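Local atomic coordinates of sensor protein DivL (Caulobacter crescentus, PDB entry 4Q20), a protein that is a sensor histidine kinase homologue required for cell division and growth in Caulobacter, acting in a two-component pathway through the response regulator CtrA. Residues E165-Q170 against L190-T195. Sequence-based numbering, arbitrary orientation.
Sequences ENALRQ and LDVSDT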
loop_
_atom_site.group_PDB
_atom_site.type_symbol
_atom_site.label_atom_id
_atom_site.label_comp_id
_atom_site.label_asym_id
_atom_site.label_seq_id
_atom_site.Cartn_x
_atom_site.Cartn_y
_atom_site.Cartn_z
ATOM N N GLU A 165 -13.343 4.345 13.292
ATOM C CA GLU A 165 -11.946 3.936 13.408
ATOM C C GLU A 165 -11.097 5.089 13.906
ATOM O O GLU A 165 -10.176 4.859 14.703
ATOM C CB GLU A 165 -11.399 3.354 12.085
ATOM C CG GLU A 165 -11.879 1.932 11.818
ATOM C CD GLU A 165 -11.461 0.821 12.777
ATOM O OE1 GLU A 165 -10.583 1.058 13.641
ATOM O OE2 GLU A 165 -12.007 -0.301 12.646
ATOM N N ASN A 166 -11.444 6.333 13.498
ATOM C CA ASN A 166 -10.795 7.554 13.990
ATOM C C ASN A 166 -11.020 7.664 15.506
ATOM O O ASN A 166 -10.063 7.930 16.248
ATOM C CB ASN A 166 -11.325 8.798 13.253
ATOM C CG ASN A 166 -10.934 10.112 13.880
ATOM O OD1 ASN A 166 -9.791 10.557 13.759
ATOM N ND2 ASN A 166 -11.879 10.750 14.582
ATOM N N ALA A 167 -12.279 7.418 15.956
ATOM C CA ALA A 167 -12.678 7.438 17.363
ATOM C C ALA A 167 -11.939 6.358 18.168
ATOM O O ALA A 167 -11.408 6.668 19.228
ATOM C CB ALA A 167 -14.181 7.246 17.483
ATOM N N LEU A 168 -11.852 5.111 17.644
ATOM C CA LEU A 168 -11.176 4.001 18.327
ATOM C C LEU A 168 -9.678 4.260 18.543
ATOM O O LEU A 168 -9.119 3.823 19.554
ATOM C CB LEU A 168 -11.367 2.686 17.562
ATOM C CG LEU A 168 -12.750 2.046 17.586
ATOM C CD1 LEU A 168 -12.763 0.802 16.697
ATOM C CD2 LEU A 168 -13.207 1.728 19.014
ATOM N N ARG A 169 -9.047 4.977 17.605
ATOM C CA ARG A 169 -7.625 5.314 17.639
ATOM C C ARG A 169 -7.303 6.346 18.723
ATOM O O ARG A 169 -6.182 6.359 19.228
ATOM C CB ARG A 169 -7.171 5.836 16.261
ATOM C CG ARG A 169 -6.827 4.717 15.275
ATOM C CD ARG A 169 -6.215 5.242 13.990
ATOM N NE ARG A 169 -7.189 5.981 13.179
ATOM C CZ ARG A 169 -7.836 5.479 12.132
ATOM N NH1 ARG A 169 -7.609 4.230 11.734
ATOM N NH2 ARG A 169 -8.711 6.225 11.469
ATOM N N GLN A 170 -8.280 7.204 19.064
ATOM C CA GLN A 170 -8.177 8.284 20.050
ATOM C C GLN A 170 -8.584 7.839 21.468
ATOM O O GLN A 170 -8.106 8.431 22.442
ATOM C CB GLN A 170 -9.082 9.461 19.626
ATOM C CG GLN A 170 -8.620 10.267 18.415
ATOM C CD GLN A 170 -9.081 11.710 18.534
ATOM O OE1 GLN A 170 -10.267 12.042 18.359
ATOM N NE2 GLN A 170 -8.160 12.598 18.891
ATOM N N LEU A 190 -25.891 12.539 12.291
ATOM C CA LEU A 190 -25.214 11.316 12.723
ATOM C C LEU A 190 -24.027 11.715 13.591
ATOM O O LEU A 190 -23.168 12.464 13.132
ATOM C CB LEU A 190 -24.765 10.469 11.505
ATOM C CG LEU A 190 -25.829 10.190 10.423
ATOM C CD1 LEU A 190 -25.214 9.571 9.212
ATOM C CD2 LEU A 190 -26.946 9.306 10.934
ATOM N N ASP A 191 -23.995 11.276 14.851
ATOM C CA ASP A 191 -22.894 11.649 15.741
ATOM C C ASP A 191 -22.016 10.456 16.092
ATOM O O ASP A 191 -22.508 9.336 16.211
ATOM C CB ASP A 191 -23.412 12.302 17.036
ATOM C CG ASP A 191 -24.424 13.418 16.843
ATOM O OD1 ASP A 191 -23.995 14.587 16.729
ATOM O OD2 ASP A 191 -25.661 13.124 16.877
ATOM N N VAL A 192 -20.711 10.688 16.227
ATOM C CA VAL A 192 -19.747 9.665 16.632
ATOM C C VAL A 192 -18.914 10.315 17.740
ATOM O O VAL A 192 -17.989 11.100 17.491
ATOM C CB VAL A 192 -18.899 9.031 15.486
ATOM C CG1 VAL A 192 -17.904 8.021 16.048
ATOM C CG2 VAL A 192 -19.791 8.373 14.438
ATOM N N SER A 193 -19.330 10.044 18.973
ATOM C CA SER A 193 -18.746 10.583 20.195
ATOM C C SER A 193 -17.705 9.612 20.760
ATOM O O SER A 193 -17.828 8.401 20.595
ATOM C CB SER A 193 -19.849 10.845 21.209
ATOM O OG SER A 193 -19.310 11.010 22.509
ATOM N N ASP A 194 -16.667 10.145 21.391
ATOM C CA ASP A 194 -15.635 9.313 21.997
ATOM C C ASP A 194 -15.196 9.911 23.321
ATOM O O ASP A 194 -15.196 11.130 23.481
ATOM C CB ASP A 194 -14.431 9.058 21.060
ATOM C CG ASP A 194 -13.654 10.280 20.589
ATOM O OD1 ASP A 194 -12.760 10.749 21.354
ATOM O OD2 ASP A 194 -13.867 10.714 19.404
ATOM N N THR A 195 -14.830 9.036 24.273
ATOM C CA THR A 195 -14.389 9.446 25.609
ATOM C C THR A 195 -12.855 9.492 25.635
ATOM O O THR A 195 -12.233 9.348 26.694
ATOM C CB THR A 195 -14.988 8.517 26.693
ATOM O OG1 THR A 195 -14.424 7.206 26.570
ATOM C CG2 THR A 195 -16.513 8.456 26.645
#
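Asp194 meets Ala167 with the first atom of its side chain: the two CB atoms are 4.0 Å apart, where the end of strand 187-194 passes beside helix 153-170. The local axes of the two segments run almost parallel, 8° apart, at a closest approach of 8.6 Å. Alanine suits the helix here because a lone methyl lets the backbones draw near, the CA atoms of Ala167 and Asp194 lying 5.8 Å apart. Beyond CB, the carboxylate carbon CG sits between the backbone N and the carbonyl carbon, and this torsion (chi1 61°) turns the carboxylate toward Ala167 and Gln170. Its OD2 comes 4.0 Å from Ala167 CB and also 4.0 Å from Gln170 OE1, too far for a bond and oxygen against oxygen. The amide and carboxylate planes are turned 66° to each other, so the two groups pass without stacking. OD1, the other tip, accepts a weak hydrogen bond from Gly196 N; a short acid suits this buried strand end, and an uncharged polar glutamine, partly exposed, suits the place beside it. Two residues back, Val192 adds a branched, apolar side chain: CG1, anti to the backbone N, packs 4.1 Å from Ala167 CB. The same methyl of Ala167 also touches Val177 on the adjoining strand, so this small residue sits over two strands of the sheet. Helix against mixed sheet is the layering of the GHKL (Bergerat) ATP-binding fold; the helix carries its N box, and Asp194 begins the Asp-x-Gly-x-Gly motif (G1 box), whose aspartate in relatives recognises the adenine of ATP.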